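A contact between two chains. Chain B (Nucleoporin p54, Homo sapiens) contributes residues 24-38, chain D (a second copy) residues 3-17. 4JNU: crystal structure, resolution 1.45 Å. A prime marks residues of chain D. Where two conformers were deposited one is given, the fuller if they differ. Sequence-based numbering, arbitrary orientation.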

ATOM      1  N   SER B  24       0.283  -9.027   0.694  1.00 12.32           N
ATOM      2  CA  SER B  24       0.533 -10.421   1.015  1.00 11.63           C
ATOM      3  C   SER B  24       0.892 -11.241  -0.215  1.00 12.93           C
ATOM      4  O   SER B  24       1.784 -12.107  -0.159  1.00 14.07           O
ATOM      5  CB  SER B  24      -0.675 -11.041   1.731  1.00 17.24           C
ATOM      6  OG  SER B  24      -0.827 -10.448   2.999  1.00 22.82           O
ATOM      7  N   HIS B  25       0.203 -10.995  -1.317  1.00 12.66           N
ATOM      8  CA  HIS B  25       0.490 -11.680  -2.572  1.00 12.95           C
ATOM      9  C   HIS B  25       1.933 -11.428  -2.985  1.00 10.71           C
ATOM     10  O   HIS B  25       2.661 -12.369  -3.355  1.00 10.70           O
ATOM     11  CB  HIS B  25      -0.488 -11.220  -3.664  1.00 10.77           C
ATOM     12  CG  HIS B  25      -0.087 -11.633  -5.046  1.00 16.13           C
ATOM     13  ND1 HIS B  25      -0.248 -12.916  -5.522  1.00 17.56           N
ATOM     14  CD2 HIS B  25       0.480 -10.924  -6.051  1.00 20.23           C
ATOM     15  CE1 HIS B  25       0.191 -12.978  -6.770  1.00 17.71           C
ATOM     16  NE2 HIS B  25       0.636 -11.782  -7.110  1.00 20.34           N
ATOM     17  N   LEU B  26       2.368 -10.177  -2.912  1.00 10.54           N
ATOM     18  CA  LEU B  26       3.692  -9.813  -3.390  1.00 10.91           C
ATOM     19  C   LEU B  26       4.773 -10.421  -2.494  1.00 11.71           C
ATOM     20  O   LEU B  26       5.785 -10.939  -2.971  1.00 11.15           O
ATOM     21  CB  LEU B  26       3.839  -8.297  -3.487  1.00 10.69           C
ATOM     22  CG  LEU B  26       2.950  -7.656  -4.562  1.00 10.55           C
ATOM     23  CD1 LEU B  26       3.087  -6.156  -4.486  1.00 14.33           C
ATOM     24  CD2 LEU B  26       3.294  -8.166  -5.939  1.00 17.34           C
ATOM     25  N   ILE B  27       4.566 -10.372  -1.184  1.00 10.34           N
ATOM     26  CA  ILE B  27       5.530 -10.975  -0.264  1.00 11.80           C
ATOM     27  C   ILE B  27       5.656 -12.469  -0.561  1.00 11.67           C
ATOM     28  O   ILE B  27       6.760 -13.007  -0.613  1.00 13.36           O
ATOM     29  CB  ILE B  27       5.119 -10.734   1.193  1.00 12.21           C
ATOM     30  CG1 ILE B  27       5.309  -9.252   1.510  1.00 12.51           C
ATOM     31  CG2 ILE B  27       5.974 -11.561   2.156  1.00 15.03           C
ATOM     32  CD1 ILE B  27       4.641  -8.817   2.803  1.00 15.72           C
ATOM     33  N   SER B  28       4.523 -13.137  -0.756  0.61  9.78           N
ATOM     34  CA  SER B  28       4.499 -14.562  -1.061  0.61 10.45           C
ATOM     35  C   SER B  28       5.257 -14.913  -2.324  0.61 10.86           C
ATOM     36  O   SER B  28       6.064 -15.850  -2.313  0.61 11.40           O
ATOM     37  CB  SER B  28       3.068 -15.079  -1.170  0.61 11.09           C
ATOM     38  OG  SER B  28       2.486 -15.188   0.106  0.61 15.67           O
ATOM     39  N   ILE B  29       5.026 -14.172  -3.406  1.00 10.97           N
ATOM     40  CA  ILE B  29       5.671 -14.531  -4.661  1.00 12.86           C
ATOM     41  C   ILE B  29       7.167 -14.298  -4.569  1.00 10.82           C
ATOM     42  O   ILE B  29       7.943 -15.019  -5.204  1.00 11.65           O
ATOM     43  CB  ILE B  29       5.029 -13.875  -5.931  1.00 11.85           C
ATOM     44  CG1 ILE B  29       5.337 -12.391  -6.027  1.00 13.15           C
ATOM     45  CG2 ILE B  29       3.530 -14.141  -6.011  1.00 14.27           C
ATOM     46  CD1 ILE B  29       4.790 -11.767  -7.327  1.00 16.44           C
ATOM     47  N   ILE B  30       7.589 -13.302  -3.790  1.00 10.53           N
ATOM     48  CA  ILE B  30       9.026 -13.093  -3.585  1.00 11.81           C
ATOM     49  C   ILE B  30       9.629 -14.248  -2.794  1.00 11.19           C
ATOM     50  O   ILE B  30      10.702 -14.750  -3.166  1.00 13.70           O
ATOM     51  CB  ILE B  30       9.311 -11.741  -2.917  1.00 11.57           C
ATOM     52  CG1 ILE B  30       8.949 -10.618  -3.896  1.00 12.66           C
ATOM     53  CG2 ILE B  30      10.774 -11.652  -2.464  1.00 13.36           C
ATOM     54  CD1 ILE B  30       8.847  -9.255  -3.265  1.00 15.15           C
ATOM     55  N   LYS B  31       8.969 -14.672  -1.720  1.00 13.61           N
ATOM     56  CA  LYS B  31       9.466 -15.825  -0.978  1.00 13.76           C
ATOM     57  C   LYS B  31       9.545 -17.055  -1.881  1.00 14.23           C
ATOM     58  O   LYS B  31      10.507 -17.841  -1.811  1.00 16.55           O
ATOM     59  CB  LYS B  31       8.596 -16.109   0.226  1.00 16.16           C
ATOM     60  CG  LYS B  31       8.631 -15.039   1.287  1.00 17.61           C
ATOM     61  CD  LYS B  31       7.668 -15.428   2.406  1.00 22.73           C
ATOM     62  CE  LYS B  31       7.708 -14.462   3.566  1.00 29.90           C
ATOM     63  NZ  LYS B  31       6.712 -14.839   4.609  1.00 44.34           N
ATOM     64  N   ASP B  32       8.562 -17.234  -2.752  1.00 13.34           N
ATOM     65  CA  ASP B  32       8.574 -18.395  -3.621  1.00 14.36           C
ATOM     66  C   ASP B  32       9.753 -18.366  -4.588  1.00 15.53           C
ATOM     67  O   ASP B  32      10.415 -19.378  -4.819  1.00 16.22           O
ATOM     68  CB  ASP B  32       7.266 -18.469  -4.392  1.00 17.15           C
ATOM     69  CG  ASP B  32       7.139 -19.743  -5.172  1.00 29.03           C
ATOM     70  OD1 ASP B  32       7.113 -20.834  -4.542  1.00 26.78           O
ATOM     71  OD2 ASP B  32       7.080 -19.660  -6.420  1.00 23.13           O
ATOM     72  N   ASP B  33      10.008 -17.203  -5.157  1.00 14.31           N
ATOM     73  CA  ASP B  33      11.087 -17.052  -6.118  1.00 15.69           C
ATOM     74  C   ASP B  33      12.437 -17.304  -5.466  1.00 16.12           C
ATOM     75  O   ASP B  33      13.305 -17.962  -6.043  1.00 18.99           O
ATOM     76  CB  ASP B  33      11.043 -15.646  -6.714  1.00 15.40           C
ATOM     77  CG  ASP B  33      12.012 -15.482  -7.864  1.00 20.55           C
ATOM     78  OD1 ASP B  33      11.775 -16.102  -8.917  1.00 26.44           O
ATOM     79  OD2 ASP B  33      13.013 -14.757  -7.704  1.00 24.51           O
ATOM     80  N   LEU B  34      12.604 -16.789  -4.253  1.00 15.12           N
ATOM     81  CA  LEU B  34      13.841 -17.028  -3.511  1.00 17.60           C
ATOM     82  C   LEU B  34      14.052 -18.494  -3.204  1.00 19.12           C
ATOM     83  O   LEU B  34      15.197 -18.954  -3.223  1.00 21.03           O
ATOM     84  CB  LEU B  34      13.854 -16.213  -2.226  1.00 16.99           C
ATOM     85  CG  LEU B  34      14.054 -14.707  -2.422  1.00 17.03           C
ATOM     86  CD1 LEU B  34      13.706 -13.955  -1.166  1.00 17.97           C
ATOM     87  CD2 LEU B  34      15.477 -14.380  -2.818  1.00 22.32           C
ATOM     88  N   GLU B  35      12.974 -19.229  -2.923  1.00 17.76           N
ATOM     89  CA  GLU B  35      13.076 -20.679  -2.709  1.00 18.50           C
ATOM     90  C   GLU B  35      13.489 -21.445  -3.953  1.00 23.20           C
ATOM     91  O   GLU B  35      14.271 -22.407  -3.880  1.00 22.72           O
ATOM     92  CB  GLU B  35      11.725 -21.212  -2.219  1.00 21.20           C
ATOM     93  CG  GLU B  35      11.670 -22.738  -2.071  1.00 28.58           C
ATOM     94  CD  GLU B  35      12.563 -23.254  -0.954  1.00 36.99           C
ATOM     95  OE1 GLU B  35      12.755 -22.521   0.040  1.00 43.53           O
ATOM     96  OE2 GLU B  35      13.083 -24.385  -1.073  1.00 49.20           O
ATOM     97  N   ASP B  36      12.968 -21.031  -5.102  1.00 20.90           N
ATOM     98  CA  ASP B  36      13.232 -21.720  -6.364  1.00 27.00           C
ATOM     99  C   ASP B  36      14.669 -21.564  -6.833  1.00 24.19           C
ATOM    100  O   ASP B  36      15.236 -22.494  -7.420  1.00 29.52           O
ATOM    101  CB  ASP B  36      12.294 -21.215  -7.459  1.00 28.69           C
ATOM    102  CG  ASP B  36      10.912 -21.810  -7.353  1.00 45.65           C
ATOM    103  OD1 ASP B  36      10.704 -22.662  -6.468  1.00 44.85           O
ATOM    104  OD2 ASP B  36      10.037 -21.437  -8.159  1.00 53.25           O
ATOM    105  N   ILE B  37      15.257 -20.400  -6.586  1.00 21.69           N
ATOM    106  CA  ILE B  37      16.636 -20.133  -6.998  1.00 23.78           C
ATOM    107  C   ILE B  37      17.578 -20.849  -6.051  1.00 28.85           C
ATOM    108  O   ILE B  37      17.723 -20.454  -4.898  1.00 32.07           O
ATOM    109  CB  ILE B  37      16.944 -18.633  -6.934  1.00 31.24           C
ATOM    110  CG1 ILE B  37      16.127 -17.878  -7.984  1.00 44.68           C
ATOM    111  CG2 ILE B  37      18.448 -18.391  -7.122  1.00 29.05           C
ATOM    112  CD1 ILE B  37      16.751 -17.872  -9.360  1.00 55.36           C
ATOM    113  N   LYS B  38      18.230 -21.901  -6.530  1.00 22.01           N
ATOM    114  CA  LYS B  38      19.119 -22.663  -5.674  1.00 23.86           C
ATOM    115  C   LYS B  38      20.560 -22.367  -6.054  1.00 29.92           C
ATOM    116  O   LYS B  38      21.069 -22.870  -7.054  1.00 27.82           O
ATOM    117  CB  LYS B  38      18.816 -24.152  -5.786  1.00 28.80           C
ATOM    118  CG  LYS B  38      17.348 -24.466  -5.536  1.00 42.91           C
ATOM    119  CD  LYS B  38      17.147 -25.728  -4.726  1.00 48.30           C
ATOM    120  CE  LYS B  38      15.789 -25.703  -4.037  1.00 51.21           C
ATOM    121  NZ  LYS B  38      14.673 -25.382  -4.975  1.00 54.31           N
TER
ATOM    122  N   TYR D   3      18.888 -11.635 -16.754  1.00 24.19           N
ATOM    123  CA  TYR D   3      18.527 -11.378 -15.367  1.00 23.58           C
ATOM    124  C   TYR D   3      17.314 -12.224 -15.042  1.00 23.27           C
ATOM    125  O   TYR D   3      16.209 -11.963 -15.523  1.00 23.45           O
ATOM    126  CB  TYR D   3      18.223  -9.897 -15.114  1.00 26.10           C
ATOM    127  CG  TYR D   3      17.712  -9.626 -13.700  1.00 27.57           C
ATOM    128  CD1 TYR D   3      18.386 -10.125 -12.596  1.00 28.69           C
ATOM    129  CD2 TYR D   3      16.583  -8.849 -13.477  1.00 28.58           C
ATOM    130  CE1 TYR D   3      17.942  -9.882 -11.313  1.00 29.37           C
ATOM    131  CE2 TYR D   3      16.121  -8.603 -12.188  1.00 29.62           C
ATOM    132  CZ  TYR D   3      16.812  -9.117 -11.108  1.00 27.32           C
ATOM    133  OH  TYR D   3      16.371  -8.880  -9.826  1.00 33.06           O
ATOM    134  N   ILE D   4      17.505 -13.229 -14.195  1.00 25.42           N
ATOM    135  CA  ILE D   4      16.473 -14.233 -13.978  1.00 25.52           C
ATOM    136  C   ILE D   4      15.181 -13.685 -13.382  1.00 23.87           C
ATOM    137  O   ILE D   4      14.121 -14.272 -13.589  1.00 27.90           O
ATOM    138  CB  ILE D   4      16.994 -15.385 -13.093  1.00 30.49           C
ATOM    139  CG1 ILE D   4      18.065 -16.157 -13.861  1.00 35.40           C
ATOM    140  CG2 ILE D   4      15.851 -16.308 -12.684  1.00 49.97           C
ATOM    141  CD1 ILE D   4      18.367 -17.529 -13.305  1.00 37.87           C
ATOM    142  N   ASP D   5      15.260 -12.568 -12.658  1.00 14.03           N
ATOM    143  CA  ASP D   5      14.068 -11.986 -12.022  1.00 12.65           C
ATOM    144  C   ASP D   5      13.501 -10.769 -12.731  1.00 15.41           C
ATOM    145  O   ASP D   5      12.720 -10.022 -12.142  1.00 23.42           O
ATOM    146  CB  ASP D   5      14.390 -11.620 -10.570  1.00 16.88           C
ATOM    147  CG  ASP D   5      14.670 -12.828  -9.718  1.00 21.14           C
ATOM    148  OD1 ASP D   5      14.020 -13.875  -9.931  1.00 21.11           O
ATOM    149  OD2 ASP D   5      15.549 -12.740  -8.830  1.00 25.83           O
ATOM    150  N   ALA D   6      13.872 -10.568 -13.989  1.00 16.84           N
ATOM    151  CA  ALA D   6      13.416  -9.394 -14.723  1.00 16.88           C
ATOM    152  C   ALA D   6      11.905  -9.363 -14.829  1.00 15.77           C
ATOM    153  O   ALA D   6      11.303  -8.338 -14.542  1.00 17.10           O
ATOM    154  CB  ALA D   6      14.042  -9.335 -16.097  1.00 22.73           C
ATOM    155  N   ASP D   7      11.304 -10.464 -15.269  1.00 16.92           N
ATOM    156  CA  ASP D   7       9.853 -10.511 -15.423  1.00 17.35           C
ATOM    157  C   ASP D   7       9.188 -10.343 -14.078  1.00 19.79           C
ATOM    158  O   ASP D   7       8.179  -9.660 -13.980  1.00 18.96           O
ATOM    159  CB  ASP D   7       9.412 -11.826 -16.065  1.00 23.97           C
ATOM    160  CG  ASP D   7       9.717 -11.881 -17.555  1.00 36.53           C
ATOM    161  OD1 ASP D   7       9.827 -10.803 -18.179  1.00 39.34           O
ATOM    162  OD2 ASP D   7       9.828 -12.998 -18.103  1.00 42.98           O
ATOM    163  N   LEU D   8       9.748 -10.946 -13.039  1.00 16.23           N
ATOM    164  CA  LEU D   8       9.195 -10.789 -11.696  1.00 14.52           C
ATOM    165  C   LEU D   8       9.221  -9.348 -11.230  1.00 14.09           C
ATOM    166  O   LEU D   8       8.219  -8.853 -10.684  1.00 13.34           O
ATOM    167  CB  LEU D   8       9.944 -11.676 -10.707  1.00 14.96           C
ATOM    168  CG  LEU D   8       9.512 -11.564  -9.251  1.00 18.98           C
ATOM    169  CD1 LEU D   8       8.037 -11.920  -9.078  1.00 21.73           C
ATOM    170  CD2 LEU D   8      10.375 -12.422  -8.347  1.00 21.99           C
ATOM    171  N   LEU D   9      10.327  -8.643 -11.432  1.00 13.65           N
ATOM    172  CA  LEU D   9      10.393  -7.259 -11.005  1.00 12.85           C
ATOM    173  C   LEU D   9       9.371  -6.421 -11.764  1.00 16.00           C
ATOM    174  O   LEU D   9       8.730  -5.549 -11.176  1.00 14.30           O
ATOM    175  CB  LEU D   9      11.786  -6.656 -11.205  1.00 15.02           C
ATOM    176  CG  LEU D   9      12.939  -7.146 -10.333  1.00 25.63           C
ATOM    177  CD1 LEU D   9      14.132  -6.198 -10.496  1.00 24.03           C
ATOM    178  CD2 LEU D   9      12.564  -7.273  -8.882  1.00 29.20           C
ATOM    179  N   ARG D  10       9.219  -6.672 -13.059  0.51 15.35           N
ATOM    180  CA  ARG D  10       8.219  -5.958 -13.844  0.51 17.42           C
ATOM    181  C   ARG D  10       6.818  -6.207 -13.295  0.51 18.83           C
ATOM    182  O   ARG D  10       5.994  -5.287 -13.213  0.51 15.66           O
ATOM    183  CB  ARG D  10       8.303  -6.374 -15.312  0.51 22.47           C
ATOM    184  CG  ARG D  10       9.592  -5.965 -15.995  0.51 37.99           C
ATOM    185  CD  ARG D  10       9.631  -6.449 -17.435  0.51 40.74           C
ATOM    186  NE  ARG D  10      10.939  -6.244 -18.056  0.51 46.51           N
ATOM    187  CZ  ARG D  10      11.749  -7.213 -18.479  0.51 40.71           C
ATOM    188  NH1 ARG D  10      11.409  -8.490 -18.369  0.51 30.18           N
ATOM    189  NH2 ARG D  10      12.913  -6.901 -19.028  0.51 45.23           N
ATOM    190  N   GLU D  11       6.533  -7.448 -12.922  1.00 15.46           N
ATOM    191  CA  GLU D  11       5.206  -7.796 -12.399  1.00 15.86           C
ATOM    192  C   GLU D  11       4.954  -7.154 -11.049  1.00 13.26           C
ATOM    193  O   GLU D  11       3.857  -6.660 -10.767  1.00 14.44           O
ATOM    194  CB  GLU D  11       5.081  -9.317 -12.278  1.00 23.17           C
ATOM    195  CG  GLU D  11       4.971 -10.035 -13.618  1.00 36.91           C
ATOM    196  CD  GLU D  11       4.780 -11.534 -13.473  1.00 58.01           C
ATOM    197  OE1 GLU D  11       5.401 -12.139 -12.568  1.00 52.55           O
ATOM    198  OE2 GLU D  11       4.007 -12.110 -14.271  1.00 68.40           O
ATOM    199  N   ILE D  12       5.949  -7.186 -10.171  1.00 12.53           N
ATOM    200  CA  ILE D  12       5.838  -6.541  -8.867  1.00 11.98           C
ATOM    201  C   ILE D  12       5.585  -5.049  -9.057  1.00 12.00           C
ATOM    202  O   ILE D  12       4.667  -4.492  -8.438  1.00 12.46           O
ATOM    203  CB  ILE D  12       7.103  -6.743  -8.009  1.00 12.27           C
ATOM    204  CG1 ILE D  12       7.255  -8.215  -7.608  1.00 13.11           C
ATOM    205  CG2 ILE D  12       7.009  -5.920  -6.753  1.00 13.30           C
ATOM    206  CD1 ILE D  12       8.631  -8.553  -7.087  1.00 15.66           C
ATOM    207  N   LYS D  13       6.340  -4.405  -9.939  1.00 12.50           N
ATOM    208  CA  LYS D  13       6.133  -2.974 -10.172  1.00 13.09           C
ATOM    209  C   LYS D  13       4.724  -2.696 -10.684  1.00 12.94           C
ATOM    210  O   LYS D  13       4.086  -1.736 -10.241  1.00 15.23           O
ATOM    211  CB  LYS D  13       7.195  -2.426 -11.132  1.00 14.24           C
ATOM    212  CG  LYS D  13       7.048  -0.921 -11.380  1.00 18.66           C
ATOM    213  CD  LYS D  13       8.380  -0.236 -11.764  1.00 21.64           C
ATOM    214  CE  LYS D  13       9.099  -0.919 -12.908  1.00 25.02           C
ATOM    215  NZ  LYS D  13       8.332  -0.923 -14.177  1.00 26.63           N
ATOM    216  N   GLN D  14       4.215  -3.525 -11.587  1.00 13.81           N
ATOM    217  CA  GLN D  14       2.881  -3.304 -12.150  1.00 15.31           C
ATOM    218  C   GLN D  14       1.857  -3.437 -11.025  1.00 13.10           C
ATOM    219  O   GLN D  14       0.937  -2.617 -10.900  1.00 15.14           O
ATOM    220  CB  GLN D  14       2.601  -4.295 -13.288  1.00 16.36           C
ATOM    221  CG  GLN D  14       1.237  -4.111 -13.935  1.00 29.94           C
ATOM    222  CD  GLN D  14       0.867  -5.259 -14.865  1.00 60.07           C
ATOM    223  OE1 GLN D  14      -0.264  -5.749 -14.842  1.00 74.73           O
ATOM    224  NE2 GLN D  14       1.819  -5.696 -15.685  1.00 65.26           N
ATOM    225  N   HIS D  15       2.002  -4.450 -10.180  1.00 14.09           N
ATOM    226  CA  HIS D  15       1.083  -4.617  -9.041  1.00 12.95           C
ATOM    227  C   HIS D  15       1.140  -3.431  -8.094  1.00 12.88           C
ATOM    228  O   HIS D  15       0.089  -2.982  -7.594  1.00 13.88           O
ATOM    229  CB  HIS D  15       1.397  -5.879  -8.255  1.00 14.50           C
ATOM    230  CG  HIS D  15       0.849  -7.132  -8.862  1.00 17.49           C
ATOM    231  ND1 HIS D  15      -0.496  -7.433  -8.883  1.00 28.31           N
ATOM    232  CD2 HIS D  15       1.478  -8.184  -9.440  1.00 30.02           C
ATOM    233  CE1 HIS D  15      -0.673  -8.607  -9.465  1.00 31.25           C
ATOM    234  NE2 HIS D  15       0.508  -9.082  -9.809  1.00 24.17           N
ATOM    235  N   LEU D  16       2.335  -2.928  -7.829  1.00 12.82           N
ATOM    236  CA  LEU D  16       2.483  -1.748  -6.967  1.00 13.04           C
ATOM    237  C   LEU D  16       1.859  -0.503  -7.567  1.00 15.03           C
ATOM    238  O   LEU D  16       1.277   0.293  -6.838  1.00 14.03           O
ATOM    239  CB  LEU D  16       3.948  -1.499  -6.628  1.00 11.68           C
ATOM    240  CG  LEU D  16       4.586  -2.577  -5.762  1.00 14.43           C
ATOM    241  CD1 LEU D  16       6.092  -2.369  -5.738  1.00 16.01           C
ATOM    242  CD2 LEU D  16       4.011  -2.544  -4.369  1.00 17.18           C
ATOM    243  N   LYS D  17       1.971  -0.331  -8.878  1.00 13.59           N
ATOM    244  CA  LYS D  17       1.305   0.783  -9.549  1.00 13.70           C
ATOM    245  C   LYS D  17      -0.214   0.649  -9.429  1.00 15.44           C
ATOM    246  O   LYS D  17      -0.915   1.642  -9.253  1.00 15.30           O
ATOM    247  CB  LYS D  17       1.699   0.840 -11.020  1.00 15.86           C
ATOM    248  CG  LYS D  17       3.136   1.215 -11.275  1.00 16.90           C
ATOM    249  CD  LYS D  17       3.385   1.171 -12.770  1.00 28.46           C
ATOM    250  CE  LYS D  17       4.688   1.784 -13.153  1.00 29.86           C
ATOM    251  NZ  LYS D  17       4.754   1.828 -14.638  1.00 28.02           N
TER

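Two carboxylates meet toward one end of this contact: Asp33 OD2 lies 2.6 Å from Asp5′ OD1, closer than two fully charged acid groups would be expected to settle. The separation suggests that one of the groups probably holds a proton and donates it, although heavy-atom positions cannot say which. The remaining oxygen pairs are wider, with Asp33 OD1 to Asp5′ OD1 at 3.3 Å and Asp33 OD2 to Asp5′ OD2 at 3.4 Å, so the approach is concentrated in a single oxygen pair. The environment is consistent with a raised pKa: Asp5′ is buried, and Asp33 CG packs 3.5 Å from Leu8′ CD2, which places a methyl group against the carboxylate.

Helix 24-36 and helix 6-17 run almost exactly antiparallel, at 172°, with their axes 11.0 Å apart at closest approach. The CA register descends one chain as it climbs the other, pairing Leu26 with Ile12′ (CA to CA 6.7 Å), Ile30 with Leu8′ (CA to CA 8.4 Å) and Asp33 with Asp5′ (CA to CA 8.3 Å). Asp5′ occupies the N-cap position of its helix, yet its side chain makes no capping bond, and its OD1 lies beside Asp33 OD2.

Away from the acid pair, the interface is mostly apolar. Leu26 is the residue most covered by the opposing stretch: its CD1 lies 3.7 Å from Leu16′ CD2, and its CD2 is 3.8 Å from His15′ CB, with Leu26 CD1 also 4.1 Å from His15′ CB. Ile12′ is approached by two isoleucines one residue apart, Ile30 CG1 standing 3.8 Å from Ile12′ CD1 and Ile29 CD1 standing 4.3 Å from Ile12′ CG1. The CA-to-CB bonds of Ile30 and Ile12′ both point sideways, but the ends of these side chains come nearer and close the gap. Ile29, with chi1 in the p well, also brings CD1 to 3.7 Å from Leu8′ CD1.

Different chemistry marks the two ends. At one, His25 directs its edge toward the face of His15′, with ring centroids 5.1 Å apart and planes at 61°; the nearest atoms, His25 NE2 and His15′ NE2, are 3.8 Å apart, too far for a hydrogen bond. At the other, Ile37, the first residue to leave helical phi/psi, extends the apolar contact beyond its helix, placing CD1 3.8 Å from Ile4′ CG2. Together the stretches bury 520 Å², with no clear hydrogen bond between them.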